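Local coordinates for putative xanthine dehydrogenase YAGS fad-binding subunit (Escherichia coli, PDB 5G5G), which probably serves as the molybdenum-binding subunit of a periplasmic aldehyde oxidase, oxidising aldehydes at a molybdenum centre carried by pterin cytosine dinucleotide, at residues 442-447 against 511-516; 463-468 against 504-509; 471-476 against 493-498. All blocks are in the same frame, centred on the assembly; numbering follows the deposited sequence.

Interaction 1: 442-447 against 511-516. With MCN (pterin cytosine dinucleotide), chain Y.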
loop_
_atom_site.group_PDB
_atom_site.type_symbol
_atom_site.label_atom_id
_atom_site.label_comp_id
_atom_site.label_asym_id
_atom_site.label_seq_id
_atom_site.Cartn_x
_atom_site.Cartn_y
_atom_site.Cartn_z
ATOM N N ASN C 442 -1.204 -21.673 14.943
ATOM C CA ASN C 442 -2.074 -22.302 13.984
ATOM C C ASN C 442 -3.428 -22.471 14.646
ATOM O O ASN C 442 -3.514 -23.106 15.678
ATOM C CB ASN C 442 -1.534 -23.653 13.563
ATOM C CG ASN C 442 -2.397 -24.321 12.545
ATOM O OD1 ASN C 442 -2.579 -23.789 11.470
ATOM N ND2 ASN C 442 -2.935 -25.495 12.873
ATOM N N LEU C 443 -4.480 -21.925 14.045
ATOM C CA LEU C 443 -5.820 -21.882 14.639
ATOM C C LEU C 443 -6.802 -22.697 13.791
ATOM O O LEU C 443 -6.650 -22.784 12.594
ATOM C CB LEU C 443 -6.307 -20.430 14.708
ATOM C CG LEU C 443 -5.419 -19.443 15.477
ATOM C CD1 LEU C 443 -6.009 -18.019 15.368
ATOM C CD2 LEU C 443 -5.235 -19.843 16.940
ATOM N N LEU C 444 -7.803 -23.302 14.439
ATOM C CA LEU C 444 -8.737 -24.161 13.763
ATOM C C LEU C 444 -10.139 -23.628 13.976
ATOM O O LEU C 444 -10.469 -23.255 15.078
ATOM C CB LEU C 444 -8.697 -25.559 14.347
ATOM C CG LEU C 444 -7.461 -26.441 14.131
ATOM C CD1 LEU C 444 -7.006 -26.436 12.687
ATOM C CD2 LEU C 444 -6.324 -26.058 15.059
ATOM N N GLU C 445 -10.964 -23.683 12.944
ATOM C CA GLU C 445 -12.335 -23.207 12.979
ATOM C C GLU C 445 -13.154 -24.089 12.026
ATOM O O GLU C 445 -12.612 -24.642 11.057
ATOM C CB GLU C 445 -12.396 -21.754 12.527
ATOM C CG GLU C 445 -11.738 -20.705 13.439
ATOM C CD GLU C 445 -12.384 -20.556 14.827
ATOM O OE1 GLU C 445 -13.633 -20.751 14.947
ATOM O OE2 GLU C 445 -11.623 -20.257 15.804
ATOM N N LYS C 446 -14.427 -24.301 12.346
ATOM C CA LYS C 446 -15.299 -25.089 11.499
ATOM C C LYS C 446 -15.433 -24.519 10.091
ATOM O O LYS C 446 -15.533 -23.283 9.926
ATOM C CB LYS C 446 -16.704 -25.141 12.141
ATOM C CG LYS C 446 -17.742 -25.947 11.381
ATOM C CD LYS C 446 -19.120 -25.884 12.044
ATOM C CE LYS C 446 -20.107 -26.852 11.372
ATOM N NZ LYS C 446 -21.471 -26.790 11.984
ATOM N N SER C 447 -15.478 -25.404 9.083
ATOM C CA SER C 447 -15.585 -24.970 7.723
ATOM C C SER C 447 -16.260 -25.989 6.862
ATOM O O SER C 447 -15.992 -27.179 6.991
ATOM C CB SER C 447 -14.201 -24.665 7.167
ATOM O OG SER C 447 -14.266 -23.978 5.910
ATOM N N GLY C 511 -7.337 -19.901 7.026
ATOM C CA GLY C 511 -8.189 -20.083 5.838
ATOM C C GLY C 511 -7.836 -21.263 4.956
ATOM O O GLY C 511 -8.739 -22.027 4.557
ATOM N N ALA C 512 -6.550 -21.393 4.586
ATOM C CA ALA C 512 -6.160 -22.493 3.697
ATOM C C ALA C 512 -6.451 -23.858 4.290
ATOM O O ALA C 512 -7.063 -24.733 3.666
ATOM C CB ALA C 512 -4.701 -22.416 3.374
ATOM N N ASN C 513 -5.974 -24.047 5.508
ATOM C CA ASN C 513 -6.137 -25.316 6.167
ATOM C C ASN C 513 -7.603 -25.676 6.451
ATOM O O ASN C 513 -8.029 -26.774 6.177
ATOM C CB ASN C 513 -5.314 -25.310 7.470
ATOM C CG ASN C 513 -5.314 -26.656 8.168
ATOM O OD1 ASN C 513 -5.311 -27.699 7.510
ATOM N ND2 ASN C 513 -5.436 -26.640 9.488
ATOM N N THR C 514 -8.386 -24.737 6.967
ATOM C CA THR C 514 -9.769 -25.018 7.320
ATOM C C THR C 514 -10.640 -25.183 6.033
ATOM O O THR C 514 -11.441 -26.109 5.989
ATOM C CB THR C 514 -10.371 -23.951 8.223
ATOM O OG1 THR C 514 -10.348 -22.678 7.586
ATOM C CG2 THR C 514 -9.649 -23.879 9.568
ATOM N N SER C 515 -10.490 -24.315 5.043
ATOM C CA SER C 515 -11.326 -24.352 3.859
ATOM C C SER C 515 -11.059 -25.673 3.067
ATOM O O SER C 515 -12.003 -26.342 2.609
ATOM C CB SER C 515 -11.156 -23.119 2.975
ATOM O OG SER C 515 -9.907 -23.013 2.340
ATOM N N THR C 516 -9.789 -26.020 2.934
ATOM C CA THR C 516 -9.417 -27.260 2.216
ATOM C C THR C 516 -9.839 -28.492 2.985
ATOM O O THR C 516 -10.239 -29.477 2.378
ATOM C CB THR C 516 -7.960 -27.355 1.778
ATOM O OG1 THR C 516 -7.103 -27.355 2.923
ATOM C CG2 THR C 516 -7.615 -26.221 0.837
HETATM N N1 MCN Y . -0.806 -21.808 1.643
HETATM C C2 MCN Y . -0.307 -23.022 0.988
HETATM N N3 MCN Y . -0.120 -24.001 2.145
HETATM C C4 MCN Y . -0.203 -23.879 3.460
HETATM C C5 MCN Y . -0.846 -22.583 3.868
HETATM C C6 MCN Y . -1.033 -21.642 2.990
HETATM O O2 MCN Y . -0.128 -23.241 -0.093
HETATM N N4 MCN Y . 0.094 -24.733 4.373
HETATM C "C1'" MCN Y . -0.859 -20.691 0.714
HETATM C C2D MCN Y . -2.104 -20.788 -0.245
HETATM O "O2'" MCN Y . -1.829 -20.098 -1.461
HETATM C "C3'" MCN Y . -3.058 -20.081 0.576
HETATM C C4D MCN Y . -2.387 -18.824 1.295
HETATM O O4D MCN Y . -1.029 -19.466 1.437
HETATM O "O3'" MCN Y . -4.273 -19.544 -0.062
HETATM C "C5'" MCN Y . -2.747 -18.337 2.572
HETATM O "O5'" MCN Y . -3.323 -19.311 3.409
HETATM P PA MCN Y . -3.393 -19.028 4.932
HETATM O O1A MCN Y . -4.342 -20.068 5.526
HETATM O O2A MCN Y . -2.025 -18.832 5.484
HETATM O O3A MCN Y . -4.155 -17.528 5.026
HETATM P PB MCN Y . -5.723 -17.335 4.960
HETATM O O1B MCN Y . -6.306 -17.442 6.302
HETATM O O2B MCN Y . -6.284 -18.157 3.847
HETATM O O3B MCN Y . -5.733 -15.859 4.415
HETATM C C10 MCN Y . -5.619 -14.728 5.379
HETATM C "C9'" MCN Y . -4.261 -14.124 5.440
HETATM C "C8'" MCN Y . -4.298 -13.023 6.635
HETATM S "S8'" MCN Y . -5.026 -13.375 8.102
HETATM C "C7'" MCN Y . -3.932 -11.882 6.311
HETATM S "S7'" MCN Y . -4.088 -10.492 7.425
HETATM C "C6'" MCN Y . -3.084 -11.583 5.037
HETATM C C7 MCN Y . -2.720 -13.020 4.428
HETATM O "O9'" MCN Y . -3.828 -13.798 4.222
HETATM N "N5'" MCN Y . -4.120 -10.920 4.085
HETATM C C4A MCN Y . -3.790 -10.837 2.626
HETATM N "N8'" MCN Y . -2.142 -12.779 3.088
HETATM C C4B MCN Y . -2.751 -11.941 2.224
HETATM N "N1'" MCN Y . -2.266 -11.866 0.918
HETATM C "C2'" MCN Y . -2.964 -11.220 -0.108
HETATM N "N2'" MCN Y . -2.531 -11.134 -1.273
HETATM N "N3'" MCN Y . -3.852 -10.273 0.323
HETATM C "C4'" MCN Y . -4.482 -10.116 1.547
HETATM O "O4'" MCN Y . -5.345 -9.340 1.998
HETATM O O HOH W 1 -5.241 -23.740 10.392
HETATM O O HOH W 2 -14.529 -25.561 3.683
HETATM O O HOH W 3 -12.220 -21.509 5.755
#

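Interaction 2: 463-468 against 504-509. With MCN (pterin cytosine dinucleotide), chain Y; MOS (dioxothiomolybdenum(VI) ion), chain Z.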
loop_
_atom_site.group_PDB
_atom_site.type_symbol
_atom_site.label_atom_id
_atom_site.label_comp_id
_atom_site.label_asym_id
_atom_site.label_seq_id
_atom_site.Cartn_x
_atom_site.Cartn_y
_atom_site.Cartn_z
ATOM N N THR C 463 -18.134 -22.906 -1.870
ATOM C CA THR C 463 -17.998 -22.550 -0.457
ATOM C C THR C 463 -17.926 -21.018 -0.326
ATOM O O THR C 463 -17.469 -20.346 -1.240
ATOM C CB THR C 463 -16.774 -23.260 0.154
ATOM O OG1 THR C 463 -16.629 -22.884 1.522
ATOM C CG2 THR C 463 -15.476 -22.956 -0.650
ATOM N N ASP C 464 -18.340 -20.464 0.797
ATOM C CA ASP C 464 -18.275 -19.007 0.940
ATOM C C ASP C 464 -16.861 -18.471 1.297
ATOM O O ASP C 464 -16.664 -17.260 1.531
ATOM C CB ASP C 464 -19.313 -18.496 1.945
ATOM C CG ASP C 464 -18.879 -18.601 3.409
ATOM O OD1 ASP C 464 -17.798 -19.200 3.718
ATOM O OD2 ASP C 464 -19.644 -18.115 4.292
ATOM N N MET C 465 -15.892 -19.365 1.355
ATOM C CA MET C 465 -14.497 -18.942 1.498
ATOM C C MET C 465 -14.098 -17.891 0.486
ATOM O O MET C 465 -14.598 -17.897 -0.635
ATOM C CB MET C 465 -13.585 -20.157 1.350
ATOM C CG MET C 465 -12.130 -19.856 1.543
ATOM S SD MET C 465 -11.761 -19.200 3.190
ATOM C CE MET C 465 -10.063 -18.849 2.944
ATOM N N THR C 466 -13.240 -16.978 0.900
ATOM C CA THR C 466 -12.731 -15.906 0.029
ATOM C C THR C 466 -11.311 -16.163 -0.443
ATOM O O THR C 466 -10.502 -16.920 0.205
ATOM C CB THR C 466 -12.802 -14.548 0.764
ATOM O OG1 THR C 466 -12.146 -14.673 2.051
ATOM C CG2 THR C 466 -14.220 -14.145 0.942
ATOM N N ASP C 467 -11.010 -15.521 -1.564
ATOM C CA ASP C 467 -9.660 -15.463 -2.126
ATOM C C ASP C 467 -9.328 -14.024 -2.197
ATOM O O ASP C 467 -9.843 -13.297 -3.052
ATOM C CB ASP C 467 -9.547 -16.154 -3.509
ATOM C CG ASP C 467 -8.092 -16.359 -3.941
ATOM O OD1 ASP C 467 -7.243 -15.504 -3.528
ATOM O OD2 ASP C 467 -7.835 -17.375 -4.638
ATOM N N ILE C 468 -8.470 -13.564 -1.269
ATOM C CA ILE C 468 -8.146 -12.114 -1.139
ATOM C C ILE C 468 -6.803 -11.832 -1.807
ATOM O O ILE C 468 -6.175 -10.808 -1.543
ATOM C CB ILE C 468 -8.201 -11.678 0.321
ATOM C CG1 ILE C 468 -7.139 -12.449 1.178
ATOM C CG2 ILE C 468 -9.589 -11.924 0.908
ATOM C CD1 ILE C 468 -7.118 -12.098 2.631
ATOM N N ALA C 504 -14.661 -20.968 7.247
ATOM C CA ALA C 504 -14.061 -20.132 8.293
ATOM C C ALA C 504 -13.597 -18.757 7.800
ATOM O O ALA C 504 -13.219 -17.927 8.618
ATOM C CB ALA C 504 -12.909 -20.838 8.979
ATOM N N GLY C 505 -13.663 -18.516 6.495
ATOM C CA GLY C 505 -13.177 -17.277 5.906
ATOM C C GLY C 505 -11.677 -17.083 5.900
ATOM O O GLY C 505 -10.912 -17.976 6.287
ATOM N N SER C 506 -11.267 -15.907 5.447
ATOM C CA SER C 506 -9.850 -15.546 5.379
ATOM C C SER C 506 -9.438 -14.685 6.562
ATOM O O SER C 506 -9.655 -13.498 6.572
ATOM C CB SER C 506 -9.557 -14.823 4.115
ATOM O OG SER C 506 -9.759 -15.607 2.964
ATOM N N GLY C 507 -8.773 -15.284 7.528
ATOM C CA GLY C 507 -8.394 -14.601 8.711
ATOM C C GLY C 507 -7.603 -15.563 9.586
ATOM O O GLY C 507 -7.719 -16.782 9.420
ATOM N N GLY C 508 -6.775 -14.992 10.459
ATOM C CA GLY C 508 -5.999 -15.753 11.450
ATOM C C GLY C 508 -5.054 -16.797 10.881
ATOM O O GLY C 508 -4.659 -17.772 11.591
ATOM N N GLN C 509 -4.720 -16.623 9.608
ATOM C CA GLN C 509 -4.098 -17.649 8.748
ATOM C C GLN C 509 -4.665 -19.036 8.948
ATOM O O GLN C 509 -3.918 -20.011 8.977
ATOM C CB GLN C 509 -2.555 -17.617 8.805
ATOM C CG GLN C 509 -1.862 -17.955 10.133
ATOM C CD GLN C 509 -0.380 -18.160 10.001
ATOM O OE1 GLN C 509 0.302 -17.560 9.186
ATOM N NE2 GLN C 509 0.151 -19.013 10.858
HETATM N N1 MCN Y . -0.806 -21.808 1.643
HETATM C C2 MCN Y . -0.307 -23.022 0.988
HETATM N N3 MCN Y . -0.120 -24.001 2.145
HETATM C C4 MCN Y . -0.203 -23.879 3.460
HETATM C C5 MCN Y . -0.846 -22.583 3.868
HETATM C C6 MCN Y . -1.033 -21.642 2.990
HETATM O O2 MCN Y . -0.128 -23.241 -0.093
HETATM N N4 MCN Y . 0.094 -24.733 4.373
HETATM C "C1'" MCN Y . -0.859 -20.691 0.714
HETATM C C2D MCN Y . -2.104 -20.788 -0.245
HETATM O "O2'" MCN Y . -1.829 -20.098 -1.461
HETATM C "C3'" MCN Y . -3.058 -20.081 0.576
HETATM C C4D MCN Y . -2.387 -18.824 1.295
HETATM O O4D MCN Y . -1.029 -19.466 1.437
HETATM O "O3'" MCN Y . -4.273 -19.544 -0.062
HETATM C "C5'" MCN Y . -2.747 -18.337 2.572
HETATM O "O5'" MCN Y . -3.323 -19.311 3.409
HETATM P PA MCN Y . -3.393 -19.028 4.932
HETATM O O1A MCN Y . -4.342 -20.068 5.526
HETATM O O2A MCN Y . -2.025 -18.832 5.484
HETATM O O3A MCN Y . -4.155 -17.528 5.026
HETATM P PB MCN Y . -5.723 -17.335 4.960
HETATM O O1B MCN Y . -6.306 -17.442 6.302
HETATM O O2B MCN Y . -6.284 -18.157 3.847
HETATM O O3B MCN Y . -5.733 -15.859 4.415
HETATM C C10 MCN Y . -5.619 -14.728 5.379
HETATM C "C9'" MCN Y . -4.261 -14.124 5.440
HETATM C "C8'" MCN Y . -4.298 -13.023 6.635
HETATM S "S8'" MCN Y . -5.026 -13.375 8.102
HETATM C "C7'" MCN Y . -3.932 -11.882 6.311
HETATM S "S7'" MCN Y . -4.088 -10.492 7.425
HETATM C "C6'" MCN Y . -3.084 -11.583 5.037
HETATM C C7 MCN Y . -2.720 -13.020 4.428
HETATM O "O9'" MCN Y . -3.828 -13.798 4.222
HETATM N "N5'" MCN Y . -4.120 -10.920 4.085
HETATM C C4A MCN Y . -3.790 -10.837 2.626
HETATM N "N8'" MCN Y . -2.142 -12.779 3.088
HETATM C C4B MCN Y . -2.751 -11.941 2.224
HETATM N "N1'" MCN Y . -2.266 -11.866 0.918
HETATM C "C2'" MCN Y . -2.964 -11.220 -0.108
HETATM N "N2'" MCN Y . -2.531 -11.134 -1.273
HETATM N "N3'" MCN Y . -3.852 -10.273 0.323
HETATM C "C4'" MCN Y . -4.482 -10.116 1.547
HETATM O "O4'" MCN Y . -5.345 -9.340 1.998
HETATM MO MO MOS Z . -5.502 -11.299 9.061
HETATM S S MOS Z . -5.104 -9.536 10.512
HETATM O O1 MOS Z . -7.077 -10.700 8.465
HETATM O O2 MOS Z . -6.006 -12.208 10.880
#

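Interaction 3: 471-476 against 493-498. With MCN (pterin cytosine dinucleotide), chain Y.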
loop_
_atom_site.group_PDB
_atom_site.type_symbol
_atom_site.label_atom_id
_atom_site.label_comp_id
_atom_site.label_asym_id
_atom_site.label_seq_id
_atom_site.Cartn_x
_atom_site.Cartn_y
_atom_site.Cartn_z
ATOM N N GLY C 471 -4.783 -17.241 -2.827
ATOM C CA GLY C 471 -4.784 -18.492 -3.630
ATOM C C GLY C 471 -5.838 -19.524 -3.327
ATOM O O GLY C 471 -5.810 -20.605 -3.883
ATOM N N SER C 472 -6.819 -19.190 -2.492
ATOM C CA SER C 472 -7.851 -20.113 -2.124
ATOM C C SER C 472 -8.511 -20.807 -3.335
ATOM O O SER C 472 -8.764 -22.017 -3.264
ATOM C CB SER C 472 -8.914 -19.409 -1.309
ATOM O OG SER C 472 -8.390 -18.706 -0.204
ATOM N N TYR C 473 -8.846 -20.063 -4.396
ATOM C CA TYR C 473 -9.448 -20.707 -5.597
ATOM C C TYR C 473 -8.616 -21.934 -5.979
ATOM O O TYR C 473 -9.157 -23.018 -6.220
ATOM C CB TYR C 473 -9.525 -19.811 -6.826
ATOM C CG TYR C 473 -10.691 -18.827 -6.809
ATOM C CD1 TYR C 473 -12.002 -19.257 -7.139
ATOM C CD2 TYR C 473 -10.484 -17.445 -6.571
ATOM C CE1 TYR C 473 -13.059 -18.364 -7.175
ATOM C CE2 TYR C 473 -11.555 -16.569 -6.585
ATOM C CZ TYR C 473 -12.838 -17.027 -6.905
ATOM O OH TYR C 473 -13.944 -16.144 -6.908
ATOM N N THR C 474 -7.303 -21.720 -6.111
ATOM C CA THR C 474 -6.406 -22.734 -6.602
ATOM C C THR C 474 -6.212 -23.921 -5.655
ATOM O O THR C 474 -6.352 -25.062 -6.052
ATOM C CB THR C 474 -5.085 -22.082 -6.974
ATOM O OG1 THR C 474 -5.400 -20.984 -7.815
ATOM C CG2 THR C 474 -4.194 -23.030 -7.668
ATOM N N ILE C 475 -5.935 -23.661 -4.403
ATOM C CA ILE C 475 -5.768 -24.744 -3.453
ATOM C C ILE C 475 -7.032 -25.560 -3.169
ATOM O O ILE C 475 -6.946 -26.767 -2.940
ATOM C CB ILE C 475 -5.087 -24.302 -2.143
ATOM C CG1 ILE C 475 -5.897 -23.214 -1.399
ATOM C CG2 ILE C 475 -3.656 -23.889 -2.496
ATOM C CD1 ILE C 475 -5.527 -23.061 0.088
ATOM N N LEU C 476 -8.202 -24.920 -3.254
ATOM C CA LEU C 476 -9.447 -25.671 -3.150
ATOM C C LEU C 476 -9.642 -26.549 -4.391
ATOM O O LEU C 476 -10.050 -27.712 -4.254
ATOM C CB LEU C 476 -10.645 -24.732 -2.959
ATOM C CG LEU C 476 -10.602 -24.007 -1.592
ATOM C CD1 LEU C 476 -11.510 -22.785 -1.552
ATOM C CD2 LEU C 476 -11.028 -24.918 -0.458
ATOM N N VAL C 493 -14.398 -23.841 -9.204
ATOM C CA VAL C 493 -14.526 -23.412 -7.815
ATOM C C VAL C 493 -15.229 -22.050 -7.771
ATOM O O VAL C 493 -14.767 -21.100 -8.411
ATOM C CB VAL C 493 -13.146 -23.283 -7.163
ATOM C CG1 VAL C 493 -13.257 -22.799 -5.718
ATOM C CG2 VAL C 493 -12.345 -24.579 -7.265
ATOM N N HIS C 494 -16.317 -22.008 -7.025
ATOM C CA HIS C 494 -17.135 -20.822 -6.830
ATOM C C HIS C 494 -17.023 -20.436 -5.361
ATOM O O HIS C 494 -17.318 -21.245 -4.477
ATOM C CB HIS C 494 -18.558 -21.124 -7.218
ATOM C CG HIS C 494 -18.666 -21.671 -8.607
ATOM N ND1 HIS C 494 -18.181 -20.995 -9.707
ATOM C CD2 HIS C 494 -19.149 -22.845 -9.075
ATOM C CE1 HIS C 494 -18.377 -21.733 -10.798
ATOM N NE2 HIS C 494 -18.973 -22.855 -10.442
ATOM N N LEU C 495 -16.618 -19.193 -5.141
ATOM C CA LEU C 495 -16.295 -18.652 -3.812
ATOM C C LEU C 495 -17.041 -17.387 -3.465
ATOM O O LEU C 495 -17.641 -16.730 -4.326
ATOM C CB LEU C 495 -14.790 -18.322 -3.733
ATOM C CG LEU C 495 -13.829 -19.472 -3.857
ATOM C CD1 LEU C 495 -12.404 -19.022 -3.569
ATOM C CD2 LEU C 495 -14.184 -20.579 -2.921
ATOM N N GLY C 496 -16.979 -17.062 -2.166
ATOM C CA GLY C 496 -17.317 -15.738 -1.687
ATOM C C GLY C 496 -18.767 -15.339 -1.878
ATOM O O GLY C 496 -19.038 -14.225 -2.283
ATOM N N ASP C 497 -19.693 -16.219 -1.647
ATOM C CA ASP C 497 -21.105 -15.944 -1.820
ATOM C C ASP C 497 -21.813 -16.637 -0.660
ATOM O O ASP C 497 -21.600 -17.852 -0.385
ATOM C CB ASP C 497 -21.537 -16.477 -3.179
ATOM C CG ASP C 497 -22.954 -16.045 -3.593
ATOM O OD1 ASP C 497 -23.914 -16.084 -2.758
ATOM O OD2 ASP C 497 -23.125 -15.822 -4.824
ATOM N N SER C 498 -22.643 -15.875 0.071
ATOM C CA SER C 498 -23.377 -16.443 1.217
ATOM C C SER C 498 -24.440 -17.457 0.817
ATOM O O SER C 498 -25.008 -18.149 1.699
ATOM C CB SER C 498 -23.965 -15.359 2.123
ATOM O OG SER C 498 -24.957 -14.614 1.429
HETATM N N1 MCN Y . -0.806 -21.808 1.643
HETATM C C2 MCN Y . -0.307 -23.022 0.988
HETATM N N3 MCN Y . -0.120 -24.001 2.145
HETATM C C4 MCN Y . -0.203 -23.879 3.460
HETATM C C5 MCN Y . -0.846 -22.583 3.868
HETATM C C6 MCN Y . -1.033 -21.642 2.990
HETATM O O2 MCN Y . -0.128 -23.241 -0.093
HETATM N N4 MCN Y . 0.094 -24.733 4.373
HETATM C "C1'" MCN Y . -0.859 -20.691 0.714
HETATM C C2D MCN Y . -2.104 -20.788 -0.245
HETATM O "O2'" MCN Y . -1.829 -20.098 -1.461
HETATM C "C3'" MCN Y . -3.058 -20.081 0.576
HETATM C C4D MCN Y . -2.387 -18.824 1.295
HETATM O O4D MCN Y . -1.029 -19.466 1.437
HETATM O "O3'" MCN Y . -4.273 -19.544 -0.062
HETATM C "C5'" MCN Y . -2.747 -18.337 2.572
HETATM O "O5'" MCN Y . -3.323 -19.311 3.409
HETATM P PA MCN Y . -3.393 -19.028 4.932
HETATM O O1A MCN Y . -4.342 -20.068 5.526
HETATM O O2A MCN Y . -2.025 -18.832 5.484
HETATM O O3A MCN Y . -4.155 -17.528 5.026
HETATM P PB MCN Y . -5.723 -17.335 4.960
HETATM O O1B MCN Y . -6.306 -17.442 6.302
HETATM O O2B MCN Y . -6.284 -18.157 3.847
HETATM O O3B MCN Y . -5.733 -15.859 4.415
HETATM C C10 MCN Y . -5.619 -14.728 5.379
HETATM C "C9'" MCN Y . -4.261 -14.124 5.440
HETATM C "C8'" MCN Y . -4.298 -13.023 6.635
HETATM S "S8'" MCN Y . -5.026 -13.375 8.102
HETATM C "C7'" MCN Y . -3.932 -11.882 6.311
HETATM S "S7'" MCN Y . -4.088 -10.492 7.425
HETATM C "C6'" MCN Y . -3.084 -11.583 5.037
HETATM C C7 MCN Y . -2.720 -13.020 4.428
HETATM O "O9'" MCN Y . -3.828 -13.798 4.222
HETATM N "N5'" MCN Y . -4.120 -10.920 4.085
HETATM C C4A MCN Y . -3.790 -10.837 2.626
HETATM N "N8'" MCN Y . -2.142 -12.779 3.088
HETATM C C4B MCN Y . -2.751 -11.941 2.224
HETATM N "N1'" MCN Y . -2.266 -11.866 0.918
HETATM C "C2'" MCN Y . -2.964 -11.220 -0.108
HETATM N "N2'" MCN Y . -2.531 -11.134 -1.273
HETATM N "N3'" MCN Y . -3.852 -10.273 0.323
HETATM C "C4'" MCN Y . -4.482 -10.116 1.547
HETATM O "O4'" MCN Y . -5.345 -9.340 1.998
HETATM O O HOH W 4 -16.297 -17.439 -7.566
#

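Interaction 1: 442-447 against 511-516
Ser447 and Thr514 pack together without a direct hydrogen bond, and none crosses the whole contact: three waters carry its polar links. Loop 442-447 runs along the first turn and a half of helix 511-534 in a molybdopterin cofactor-binding domain. The methyl CG2 of Thr514 comes 3.4 Å from Glu445 O. CB of Ser447 sits 3.3 Å from Thr514 O. The hydroxyl of Ser447 is anti to the backbone N (chi1 -168°), which turns it to two waters beside Ser515. One of these gives a proton to Ser515 O. The other gives one to Thr514 OG1, which is also bonded to Trp510 O. Further along, the side chains of Leu444 and Asn513 cross at a slant, with CD1 of Leu444 3.6 Å from Asn513 ND2. That ND2 donates to the third water, which donates in turn to Asn442 OD1 and Leu443 O. Both amides have outside partners as well, Ser683 for Asn513 OD1 and Gln583 for Asn442 ND2. The start of the helix also grips the pyrophosphate of pterin cytosine dinucleotide. Gly511 N reaches O1B of the cofactor at 2.8 Å. Ala512 N makes the straighter bond, 162° at the hydrogen, to O1A of the cofactor.

Interaction 2: 463-468 against 504-509
Met465 and Gly505 bring the two backbones together, with their CA atoms 4.9 Å apart. Neither segment is a regular helix or strand. Both run in broadly the same direction, and each ends at the cofactor. Gly505 and Gly508 have positive phi, a turn of the chain that suits a residue without a side chain. Met465 carries much of the side-chain contact. Its CG is anti to the backbone N (chi1 -177°), and a bend at chi2 then lays the thioether against the Gly505 carbonyl. SD lies 3.4 Å from Gly505 O. The methyl CE goes further and touches Ser506 OG at 3.3 Å. The same methyl is also 3.9 Å from O2B of pterin cytosine dinucleotide, so it borders both the hydroxyl and the pyrophosphate. With an alanine here, the Gly505 carbonyl and the Ser506 hydroxyl would probably lose the thioether that packs on them, leaving a gap. Ser506 OG and Thr466 OG1 are 2.7 Å apart and probably hydrogen-bonded. Thr466 OG1 is also bonded to Gln211 O. CD1 of Ile468 meets Ser506 CB at 3.9 Å. It also reaches O4' of the pterin, 3.3 Å away. Beyond Ser506 the chain turns to the metal centre. Gly508 N bonds to O2 of the dioxothiomolybdenum ion at 2.9 Å, with 160° at the hydrogen. Gln211 NE2 bonds to the same ion and to Ser506 O. Gln509 OE1 is held by the backbone N of Glu692 and of Leu693. One loop lining the pterin and pyrophosphate, and a glycine-rich loop reaching the dithiolene-bound molybdenum, are characteristic of the molybdopterin site of the xanthine dehydrogenase and aldehyde oxidase family.

Interaction 3: 471-476 against 493-498
Leu495 is the bump and the Tyr473 ring is the floor beneath it. CD1 of Leu495 stands over the middle of the ring in a CH-pi contact, 3.5 Å from the centroid. It is only 9° off the ring normal, so the methyl stands almost straight above the ring centre. The two side chains slide past each other in opposite directions, and this brings CG and CB of Leu495 over the CE1 side of the ring and toward the hydroxyl. The other methyl, CD2, turns to the next helical turn and meets Leu476 CD1 at 3.7 Å. The branched end of Leu495 thus fills the hollow between Tyr473 and Leu476. Val493 fills a second hollow beside it. Its CG1 is 4.0 Å from Tyr473 CD1. The same methyl is 4.3 Å from Leu476 CB. CG2 of Val493 rests on Tyr473 O. At the ring edge, in its plane, Val493 O lies 3.5 Å from CE1 of Tyr473. The ring is placed by its first torsion (chi1 -80°), which sets CG anti to the carbonyl carbon and carries the ring toward Val493 and Leu495. Its hydroxyl is bonded to Pro236 O. It also receives a proton from a water, which in turn accepts from Leu495 N at 3.0 Å. Asp467 OD2 accepts a hydrogen bond from Tyr473 N at the start of the helix. There Gly471 is the N-cap, and any CB on it would clash with O2' of pterin cytosine dinucleotide. The contact is the helix-to-strand packing of a beta-alpha-beta unit, in which strand 459-462, helix 472-484 and strand 491-494 follow in turn and the two strands lie parallel in one sheet.

How the interactions relate
All three contacts lie within one molybdopterin cofactor-binding domain and touch the same cofactor. All touching residues of interaction 3 are buried, and the contact is mostly apolar, with one bridging water. Interaction 2 is also buried, but mixes a thioether, hydroxyls and glycines close to the metal. Interaction 1 is largely buried too, though its edge is exposed at Leu443, and its polar links run through water. Helices 472-484 and 511-534 pack on each other, so Ile475 and Leu476 of interaction 3 touch Ala512, Ser515 and Thr516 of interaction 1. Interaction 2 joins both: Met465 packs on Ser515, and Thr466 O bonds to Ser472 OG. Backbone N-H groups serve the bound groups in interactions 1 and 2.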